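Carbohydrate oxidase (Microdochium nivale, PDB 3RJA) oxidises the C1 hydroxyl of mono-, oligo- and polysaccharides to lactones with an FAD cofactor, reducing molecular oxygen to hydrogen peroxide. Local coordinates at residues A[336-341]-A[408-413]. Sequence-based numbering, arbitrary orientation.
Sequences NFVDYY and GWVNSV
W409 reaches from one helix between F337 and Y340 of the other. Its CB lies 3.6 Å from CE1 of Y340. One step on, W409 CG sits 3.3 Å from Y340 CD1, and W409 CD1 is also near the CB of that tyrosine. NE1 of W409 donates to F337 O at 3.1 Å, a bent bond that leaves the indole plane by 23°. This carbonyl also takes the helical N-H of Y341. At the far end, CZ2 of W409 meets F337 CZ and lies 3.8 Å from Y341 CA.

Both flanking rings make offset stacks with the five-membered ring, on opposite faces. The F337 centroid is 4.4 Å from that of the five-membered ring, with W409 NE1 over the phenyl face. Y340 has its CG anti to the backbone N (chi1 -158°), which lays the phenol across G408 and the N of W409. With an alanine at Y340, one face of the indole would probably lose its cover and a gap would open above G408.

Further along, N336 ND2 donates to S412 O at 3.0 Å, nearly in line with the carbonyl. The hydroxyl of S412 bonds back to W409 O and lies near F337 CA.

The helix segments run nearly antiparallel, at 154°. Beyond them the indole meets W353 and F388, on strands 352-359 and 384-392. The neighbouring residues F354, Q387 and Y389 line the sugar-analogue pocket. This aromatic cluster joins the two helices to the antiparallel sheet. Helices packed on such a sheet form the substrate domain of berberine bridge enzyme-type flavoenzymes.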
loop_
_atom_site.group_PDB
_atom_site.type_symbol
_atom_site.label_atom_id
_atom_site.label_comp_id
_atom_site.label_asym_id
_atom_site.label_seq_id
_atom_site.Cartn_x
_atom_site.Cartn_y
_atom_site.Cartn_z
ATOM N N ASN A 336 0.107 -8.962 25.128
ATOM C CA ASN A 336 -1.321 -8.949 24.804
ATOM C C ASN A 336 -1.509 -9.524 23.410
ATOM O O ASN A 336 -2.441 -10.274 23.177
ATOM C CB ASN A 336 -1.892 -7.518 24.847
ATOM C CG ASN A 336 -1.836 -6.904 26.229
ATOM O OD1 ASN A 336 -1.632 -7.616 27.210
ATOM N ND2 ASN A 336 -2.012 -5.579 26.320
ATOM N N PHE A 337 -0.614 -9.177 22.491
ATOM C CA PHE A 337 -0.699 -9.678 21.116
ATOM C C PHE A 337 -0.687 -11.213 21.085
ATOM O O PHE A 337 -1.529 -11.840 20.450
ATOM C CB PHE A 337 0.449 -9.114 20.259
ATOM C CG PHE A 337 0.466 -9.636 18.844
ATOM C CD1 PHE A 337 1.126 -10.822 18.526
ATOM C CD2 PHE A 337 -0.165 -8.939 17.836
ATOM C CE1 PHE A 337 1.159 -11.314 17.216
ATOM C CE2 PHE A 337 -0.142 -9.426 16.519
ATOM C CZ PHE A 337 0.522 -10.608 16.216
ATOM N N VAL A 338 0.290 -11.803 21.772
ATOM C CA VAL A 338 0.466 -13.257 21.833
ATOM C C VAL A 338 -0.667 -13.979 22.602
ATOM O O VAL A 338 -1.059 -15.084 22.205
ATOM C CB VAL A 338 1.879 -13.608 22.365
ATOM C CG1 VAL A 338 2.025 -15.105 22.639
ATOM C CG2 VAL A 338 2.962 -13.143 21.328
ATOM N N ASP A 339 -1.183 -13.355 23.674
ATOM C CA ASP A 339 -2.365 -13.880 24.393
ATOM C C ASP A 339 -3.548 -14.091 23.421
ATOM O O ASP A 339 -4.124 -15.186 23.347
ATOM C CB ASP A 339 -2.763 -12.943 25.547
ATOM C CG ASP A 339 -1.912 -13.160 26.821
ATOM O OD1 ASP A 339 -1.197 -14.176 26.947
ATOM O OD2 ASP A 339 -1.969 -12.301 27.711
ATOM N N TYR A 340 -3.862 -13.039 22.649
ATOM C CA TYR A 340 -4.941 -13.062 21.663
ATOM C C TYR A 340 -4.642 -14.050 20.543
ATOM O O TYR A 340 -5.500 -14.811 20.131
ATOM C CB TYR A 340 -5.094 -11.645 21.083
ATOM C CG TYR A 340 -6.441 -11.345 20.457
ATOM C CD1 TYR A 340 -6.690 -11.619 19.113
ATOM C CD2 TYR A 340 -7.463 -10.778 21.218
ATOM C CE1 TYR A 340 -7.945 -11.328 18.537
ATOM C CE2 TYR A 340 -8.695 -10.464 20.661
ATOM C CZ TYR A 340 -8.928 -10.744 19.318
ATOM O OH TYR A 340 -10.157 -10.450 18.779
ATOM N N TYR A 341 -3.406 -14.033 20.054
ATOM C CA TYR A 341 -2.942 -14.966 19.018
ATOM C C TYR A 341 -3.387 -16.393 19.372
ATOM O O TYR A 341 -4.033 -17.080 18.554
ATOM C CB TYR A 341 -1.416 -14.907 18.987
ATOM C CG TYR A 341 -0.693 -15.535 17.831
ATOM C CD1 TYR A 341 -1.348 -16.335 16.866
ATOM C CD2 TYR A 341 0.688 -15.333 17.696
ATOM C CE1 TYR A 341 -0.632 -16.910 15.797
ATOM C CE2 TYR A 341 1.396 -15.907 16.651
ATOM C CZ TYR A 341 0.748 -16.688 15.707
ATOM O OH TYR A 341 1.497 -17.189 14.660
ATOM N N GLY A 408 -10.327 -6.653 18.092
ATOM C CA GLY A 408 -9.792 -7.093 19.377
ATOM C C GLY A 408 -8.287 -7.312 19.333
ATOM O O GLY A 408 -7.581 -6.999 20.286
ATOM N N TRP A 409 -7.778 -7.833 18.221
ATOM C CA TRP A 409 -6.337 -8.051 18.120
ATOM C C TRP A 409 -5.595 -6.720 18.137
ATOM O O TRP A 409 -4.581 -6.589 18.805
ATOM C CB TRP A 409 -5.976 -8.846 16.863
ATOM C CG TRP A 409 -4.816 -9.800 17.040
ATOM C CD1 TRP A 409 -3.856 -9.796 18.044
ATOM C CD2 TRP A 409 -4.479 -10.874 16.177
ATOM N NE1 TRP A 409 -2.965 -10.822 17.846
ATOM C CE2 TRP A 409 -3.323 -11.495 16.705
ATOM C CE3 TRP A 409 -5.057 -11.395 15.007
ATOM C CZ2 TRP A 409 -2.746 -12.602 16.108
ATOM C CZ3 TRP A 409 -4.467 -12.465 14.405
ATOM C CH2 TRP A 409 -3.324 -13.068 14.959
ATOM N N VAL A 410 -6.114 -5.733 17.397
ATOM C CA VAL A 410 -5.487 -4.424 17.304
ATOM C C VAL A 410 -5.583 -3.729 18.671
ATOM O O VAL A 410 -4.630 -3.103 19.133
ATOM C CB VAL A 410 -6.161 -3.562 16.193
ATOM C CG1 VAL A 410 -5.873 -2.068 16.394
ATOM C CG2 VAL A 410 -5.711 -4.027 14.793
ATOM N N ASN A 411 -6.743 -3.862 19.314
ATOM C CA ASN A 411 -6.957 -3.287 20.639
ATOM C C ASN A 411 -5.996 -3.920 21.653
ATOM O O ASN A 411 -5.479 -3.235 22.547
ATOM C CB ASN A 411 -8.418 -3.468 21.079
ATOM C CG ASN A 411 -8.607 -3.252 22.577
ATOM O OD1 ASN A 411 -8.657 -2.111 23.051
ATOM N ND2 ASN A 411 -8.706 -4.359 23.337
ATOM N N SER A 412 -5.740 -5.221 21.486
ATOM C CA SER A 412 -4.782 -5.911 22.363
ATOM C C SER A 412 -3.436 -5.184 22.390
ATOM O O SER A 412 -2.811 -5.114 23.445
ATOM C CB SER A 412 -4.620 -7.400 22.005
ATOM O OG SER A 412 -3.607 -7.602 21.034
ATOM N N VAL A 413 -3.005 -4.623 21.247
ATOM C CA VAL A 413 -1.734 -3.895 21.184
ATOM C C VAL A 413 -1.885 -2.444 21.648
ATOM O O VAL A 413 -1.074 -1.959 22.446
ATOM C CB VAL A 413 -1.075 -3.955 19.755
ATOM C CG1 VAL A 413 0.161 -3.050 19.655
ATOM C CG2 VAL A 413 -0.699 -5.361 19.389
#